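Local coordinates for malarial CLPB2 atpase/hsp101 protein (Plasmodium falciparum, PDB 4IRF) that probably works as an ATP-dependent ClpB-type chaperone in protein unfolding and translocation, represented here by its N-terminal cargo-binding domain, at residues A[17-21]-A[40-44]; A[49-54]-A[113-118]. All coordinates share one frame. Numbering follows the deposited sequence.

Interaction 1 (A[17-21]-A[40-44]); sequences INILN and ILSAL
Two helical segments, 17-21 and 40-44, cross with an angle of 124° between their N-to-C directions and an axis separation of 8.4 Å. Both keep regular alpha-helical backbone angles; Asn-21 N bonds to Ile-17 O at 2.8 Å and Leu-44 N to Ile-40 O at 2.9 Å. No hydrogen bond spans the pair, so the contact rests on apolar packing over 236 Å². Ile-40 (chi1 m, chi2 t) comes first on the second helix: its CD1 lies 3.6 Å from CD2 of Leu-20, whose CA-to-CB bond points away but whose m,t rotamer brings the side-chain end back, and Ile-40 CG2 is 4.0 Å from Ile-19 CG2. Ala-43, one turn on, faces the first helix, and its small methyl permits the closest approach: CB is 3.3 Å from Ile-19 O and 4.0 Å from Ile-19 CG2, while Ile-19 CA and Ala-43 CA stand 5.4 Å apart. Leu-44 CB lies 4.0 Å from Ile-19 CG2, and Leu-44 N is closer to it, at 3.8 Å; this methyl thus occupies a hollow between Ile-40, Ala-43 and Leu-44. This close helix-helix crossing at a small residue is part of the helical core of the Clp N-terminal domain. Helix 14-29 carries the contact onward as Ala-22 and Ile-26 meet Ala-43, helix 61-74 backs Leu-41 and Ser-42, and helix 114-121 lies against Ile-19, Ile-40 and Leu-44.

Interaction 2 (A[49-54]-A[113-118]); sequences YGSTLF and DVEHLL
Helix 49-54 meets the first turn of helix 114-118 at 71° between N-to-C directions, with axes 10.8 Å apart, a spacing filled by large side chains. Asp-113 holds the N-cap position in extended conformation (phi/psi -105/-180). The nearest backbones are at Gly-50, where the bare CA leaves a hollow for Val-114: CG1 is 4.3 Å from Gly-50 CA. Beside it Tyr-49 CD1 (chi1 t) packs 3.6 Å from Val-114 CB. Asp-113 OD1 sits over one face of the tyrosine ring. Tyr-49 OH donates a very short 2.5 Å hydrogen bond to OE2 of Glu-115, whose CA-to-CB bond points sideways, the m,p side chain then bringing the carboxylate close to the tyrosine. Leu-53 fits between Glu-115 and Leu-118, its CD1 3.3 Å from Glu-115 OE2 and its CD2 4.0 Å from Leu-118 CD2; Phe-54 CZ touches Leu-118 CD1 at 3.6 Å. Lys-148 forms salt bridges with Asp-113 and Glu-115, and Arg-15 with Asp-113. This apolar core with a charged end joins the two repeat halves of the Clp N-terminal fold.

In the fold
From the N terminus, helix 14-29 runs through the short strand 34-35 into helix 37-46, and interaction 1 closes this 18-residue loop. Helix 48-56 follows directly; the chain then passes through helix 61-74, strand 88-89 and helix 91-106 before helix 114-121 returns to it in interaction 2, a loop of 58 residues. The contacts are in series, neither enclosing the other, yet their centres lie about 10 Å apart and the two contacts share one core. Leu-44 of interaction 1 packs on Val-114 and Phe-54, and Ile-19 on Val-114 and Leu-117, so helix 114-121 joins the first three helices of the domain.

Interaction 1 (A[17-21]-A[40-44])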
loop_
_atom_site.group_PDB
_atom_site.type_symbol
_atom_site.label_atom_id
_atom_site.label_comp_id
_atom_site.label_asym_id
_atom_site.label_seq_id
_atom_site.Cartn_x
_atom_site.Cartn_y
_atom_site.Cartn_z
ATOM N N ILE A 17 3.165 4.828 -8.582
ATOM C CA ILE A 17 2.043 5.654 -9.047
ATOM C C ILE A 17 0.910 4.744 -9.549
ATOM O O ILE A 17 -0.251 4.998 -9.273
ATOM C CB ILE A 17 2.496 6.532 -10.215
ATOM C CG1 ILE A 17 3.498 7.588 -9.752
ATOM C CG2 ILE A 17 1.310 7.246 -10.840
ATOM C CD1 ILE A 17 2.949 8.498 -8.714
ATOM N N ASN A 18 1.255 3.686 -10.282
ATOM C CA ASN A 18 0.236 2.763 -10.778
ATOM C C ASN A 18 -0.553 2.082 -9.660
ATOM O O ASN A 18 -1.764 1.877 -9.773
ATOM C CB ASN A 18 0.851 1.723 -11.722
ATOM C CG ASN A 18 1.337 2.342 -13.029
ATOM O OD1 ASN A 18 0.877 3.421 -13.437
ATOM N ND2 ASN A 18 2.262 1.654 -13.702
ATOM N N ILE A 19 0.135 1.728 -8.582
ATOM C CA ILE A 19 -0.534 1.211 -7.409
ATOM C C ILE A 19 -1.497 2.261 -6.835
ATOM O O ILE A 19 -2.632 1.937 -6.484
ATOM C CB ILE A 19 0.474 0.763 -6.305
ATOM C CG1 ILE A 19 1.048 -0.605 -6.677
ATOM C CG2 ILE A 19 -0.200 0.570 -4.981
ATOM C CD1 ILE A 19 2.360 -0.886 -6.012
ATOM N N LEU A 20 -1.025 3.500 -6.706
ATOM C CA LEU A 20 -1.882 4.571 -6.199
ATOM C C LEU A 20 -3.104 4.777 -7.084
ATOM O O LEU A 20 -4.214 4.890 -6.587
ATOM C CB LEU A 20 -1.093 5.864 -6.090
ATOM C CG LEU A 20 0.045 5.824 -5.087
ATOM C CD1 LEU A 20 0.843 7.137 -5.183
ATOM C CD2 LEU A 20 -0.503 5.639 -3.680
ATOM N N ASN A 21 -2.915 4.797 -8.397
ATOM C CA ASN A 21 -4.063 4.965 -9.293
ATOM C C ASN A 21 -5.019 3.767 -9.281
ATOM O O ASN A 21 -6.237 3.921 -9.422
ATOM C CB ASN A 21 -3.588 5.246 -10.711
ATOM C CG ASN A 21 -2.998 6.632 -10.867
ATOM O OD1 ASN A 21 -3.353 7.545 -10.126
ATOM N ND2 ASN A 21 -2.126 6.809 -11.871
ATOM N N ILE A 40 -5.174 1.382 -0.994
ATOM C CA ILE A 40 -3.850 1.302 -1.551
ATOM C C ILE A 40 -3.273 -0.085 -1.307
ATOM O O ILE A 40 -2.649 -0.636 -2.218
ATOM C CB ILE A 40 -2.911 2.347 -0.967
ATOM C CG1 ILE A 40 -3.454 3.740 -1.349
ATOM C CG2 ILE A 40 -1.495 2.138 -1.499
ATOM C CD1 ILE A 40 -2.567 4.854 -0.833
ATOM N N LEU A 41 -3.504 -0.610 -0.098
ATOM C CA LEU A 41 -3.037 -1.996 0.225
ATOM C C LEU A 41 -3.644 -3.022 -0.751
ATOM O O LEU A 41 -2.915 -3.881 -1.280
ATOM C CB LEU A 41 -3.301 -2.347 1.689
ATOM C CG LEU A 41 -2.892 -3.791 2.000
ATOM C CD1 LEU A 41 -1.425 -4.014 1.733
ATOM C CD2 LEU A 41 -3.255 -4.161 3.403
ATOM N N SER A 42 -4.944 -2.899 -1.030
ATOM C CA SER A 42 -5.604 -3.820 -1.979
ATOM C C SER A 42 -4.860 -3.799 -3.303
ATOM O O SER A 42 -4.483 -4.840 -3.853
ATOM C CB SER A 42 -7.055 -3.398 -2.204
ATOM O OG SER A 42 -7.701 -4.238 -3.156
ATOM N N ALA A 43 -4.588 -2.582 -3.799
ATOM C CA ALA A 43 -3.854 -2.387 -5.047
ATOM C C ALA A 43 -2.415 -2.938 -5.028
ATOM O O ALA A 43 -1.914 -3.488 -6.011
ATOM C CB ALA A 43 -3.853 -0.886 -5.412
ATOM N N LEU A 44 -1.738 -2.746 -3.907
ATOM C CA LEU A 44 -0.345 -3.136 -3.783
ATOM C C LEU A 44 -0.282 -4.661 -3.804
ATOM O O LEU A 44 0.478 -5.225 -4.598
ATOM C CB LEU A 44 0.240 -2.531 -2.500
ATOM C CG LEU A 44 1.757 -2.604 -2.380
ATOM C CD1 LEU A 44 2.299 -1.412 -1.606
ATOM C CD2 LEU A 44 2.105 -3.882 -1.645
#

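Interaction 2 (A[49-54]-A[113-118])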
loop_
_atom_site.group_PDB
_atom_site.type_symbol
_atom_site.label_atom_id
_atom_site.label_comp_id
_atom_site.label_asym_id
_atom_site.label_seq_id
_atom_site.Cartn_x
_atom_site.Cartn_y
_atom_site.Cartn_z
ATOM N N TYR A 49 4.563 -6.178 -8.777
ATOM C CA TYR A 49 5.716 -6.067 -7.893
ATOM C C TYR A 49 5.331 -6.378 -6.455
ATOM O O TYR A 49 6.055 -7.077 -5.729
ATOM C CB TYR A 49 6.310 -4.667 -8.002
ATOM C CG TYR A 49 7.627 -4.507 -7.298
ATOM C CD1 TYR A 49 7.695 -4.378 -5.923
ATOM C CD2 TYR A 49 8.814 -4.492 -8.012
ATOM C CE1 TYR A 49 8.892 -4.232 -5.273
ATOM C CE2 TYR A 49 10.029 -4.339 -7.364
ATOM C CZ TYR A 49 10.059 -4.216 -5.993
ATOM O OH TYR A 49 11.257 -4.057 -5.324
ATOM N N GLY A 50 4.205 -5.814 -6.017
ATOM C CA GLY A 50 3.717 -6.077 -4.685
ATOM C C GLY A 50 3.445 -7.552 -4.417
ATOM O O GLY A 50 3.719 -8.040 -3.314
ATOM N N SER A 51 2.890 -8.262 -5.399
ATOM C CA SER A 51 2.538 -9.671 -5.171
ATOM C C SER A 51 3.788 -10.531 -5.029
ATOM O O SER A 51 3.860 -11.420 -4.187
ATOM C CB SER A 51 1.622 -10.199 -6.281
ATOM O OG SER A 51 2.197 -10.022 -7.565
ATOM N N THR A 52 4.772 -10.250 -5.867
ATOM C CA THR A 52 6.084 -10.883 -5.751
ATOM C C THR A 52 6.758 -10.568 -4.411
ATOM O O THR A 52 7.354 -11.442 -3.777
ATOM C CB THR A 52 6.977 -10.408 -6.867
ATOM O OG1 THR A 52 6.357 -10.721 -8.120
ATOM C CG2 THR A 52 8.350 -11.056 -6.774
ATOM N N LEU A 53 6.657 -9.315 -3.967
ATOM C CA LEU A 53 7.214 -8.947 -2.676
ATOM C C LEU A 53 6.657 -9.773 -1.517
ATOM O O LEU A 53 7.420 -10.277 -0.679
ATOM C CB LEU A 53 6.982 -7.451 -2.402
ATOM C CG LEU A 53 7.974 -6.943 -1.356
ATOM C CD1 LEU A 53 9.244 -6.434 -2.046
ATOM C CD2 LEU A 53 7.352 -5.880 -0.480
ATOM N N PHE A 54 5.331 -9.915 -1.474
ATOM C CA PHE A 54 4.670 -10.619 -0.399
ATOM C C PHE A 54 5.029 -12.101 -0.453
ATOM O O PHE A 54 5.190 -12.736 0.589
ATOM C CB PHE A 54 3.155 -10.453 -0.502
ATOM C CG PHE A 54 2.642 -9.156 0.071
ATOM C CD1 PHE A 54 2.963 -8.772 1.361
ATOM C CD2 PHE A 54 1.849 -8.316 -0.694
ATOM C CE1 PHE A 54 2.488 -7.552 1.884
ATOM C CE2 PHE A 54 1.388 -7.101 -0.177
ATOM C CZ PHE A 54 1.702 -6.733 1.108
ATOM N N ASP A 113 9.671 3.626 -3.865
ATOM C CA ASP A 113 9.301 2.341 -4.462
ATOM C C ASP A 113 8.208 1.674 -3.636
ATOM O O ASP A 113 7.755 2.188 -2.611
ATOM C CB ASP A 113 10.549 1.426 -4.561
ATOM C CG ASP A 113 10.449 0.410 -5.694
ATOM O OD1 ASP A 113 9.327 0.025 -6.066
ATOM O OD2 ASP A 113 11.505 -0.012 -6.214
ATOM N N VAL A 114 7.787 0.498 -4.075
ATOM C CA VAL A 114 6.723 -0.227 -3.403
ATOM C C VAL A 114 7.008 -0.571 -1.950
ATOM O O VAL A 114 6.105 -0.527 -1.130
ATOM C CB VAL A 114 6.351 -1.503 -4.210
ATOM C CG1 VAL A 114 5.170 -2.192 -3.601
ATOM C CG2 VAL A 114 6.015 -1.119 -5.625
ATOM N N GLU A 115 8.259 -0.921 -1.620
ATOM C CA GLU A 115 8.585 -1.248 -0.231
ATOM C C GLU A 115 8.412 -0.031 0.663
ATOM O O GLU A 115 8.091 -0.165 1.845
ATOM C CB GLU A 115 10.044 -1.690 -0.111
ATOM C CG GLU A 115 10.352 -3.023 -0.821
ATOM C CD GLU A 115 10.668 -2.880 -2.306
ATOM O OE1 GLU A 115 10.415 -1.817 -2.927
ATOM O OE2 GLU A 115 11.186 -3.882 -2.876
ATOM N N HIS A 116 8.688 1.147 0.121
ATOM C CA HIS A 116 8.582 2.383 0.907
ATOM C C HIS A 116 7.116 2.726 1.154
ATOM O O HIS A 116 6.744 3.129 2.255
ATOM C CB HIS A 116 9.320 3.513 0.191
ATOM C CG HIS A 116 10.750 3.158 -0.088
ATOM N ND1 HIS A 116 11.255 3.068 -1.366
ATOM C CD2 HIS A 116 11.754 2.796 0.747
ATOM C CE1 HIS A 116 12.529 2.700 -1.302
ATOM N NE2 HIS A 116 12.853 2.530 -0.035
ATOM N N LEU A 117 6.294 2.490 0.142
ATOM C CA LEU A 117 4.854 2.625 0.266
ATOM C C LEU A 117 4.356 1.616 1.285
ATOM O O LEU A 117 3.534 1.945 2.167
ATOM C CB LEU A 117 4.201 2.440 -1.110
ATOM C CG LEU A 117 2.714 2.653 -1.207
ATOM C CD1 LEU A 117 2.318 4.050 -0.716
ATOM C CD2 LEU A 117 2.325 2.478 -2.647
ATOM N N LEU A 118 4.893 0.388 1.231
ATOM C CA LEU A 118 4.504 -0.627 2.201
ATOM C C LEU A 118 4.791 -0.140 3.629
ATOM O O LEU A 118 3.943 -0.265 4.528
ATOM C CB LEU A 118 5.195 -1.979 1.891
ATOM C CG LEU A 118 4.689 -3.153 2.733
ATOM C CD1 LEU A 118 3.413 -3.719 2.168
ATOM C CD2 LEU A 118 5.769 -4.220 2.815
#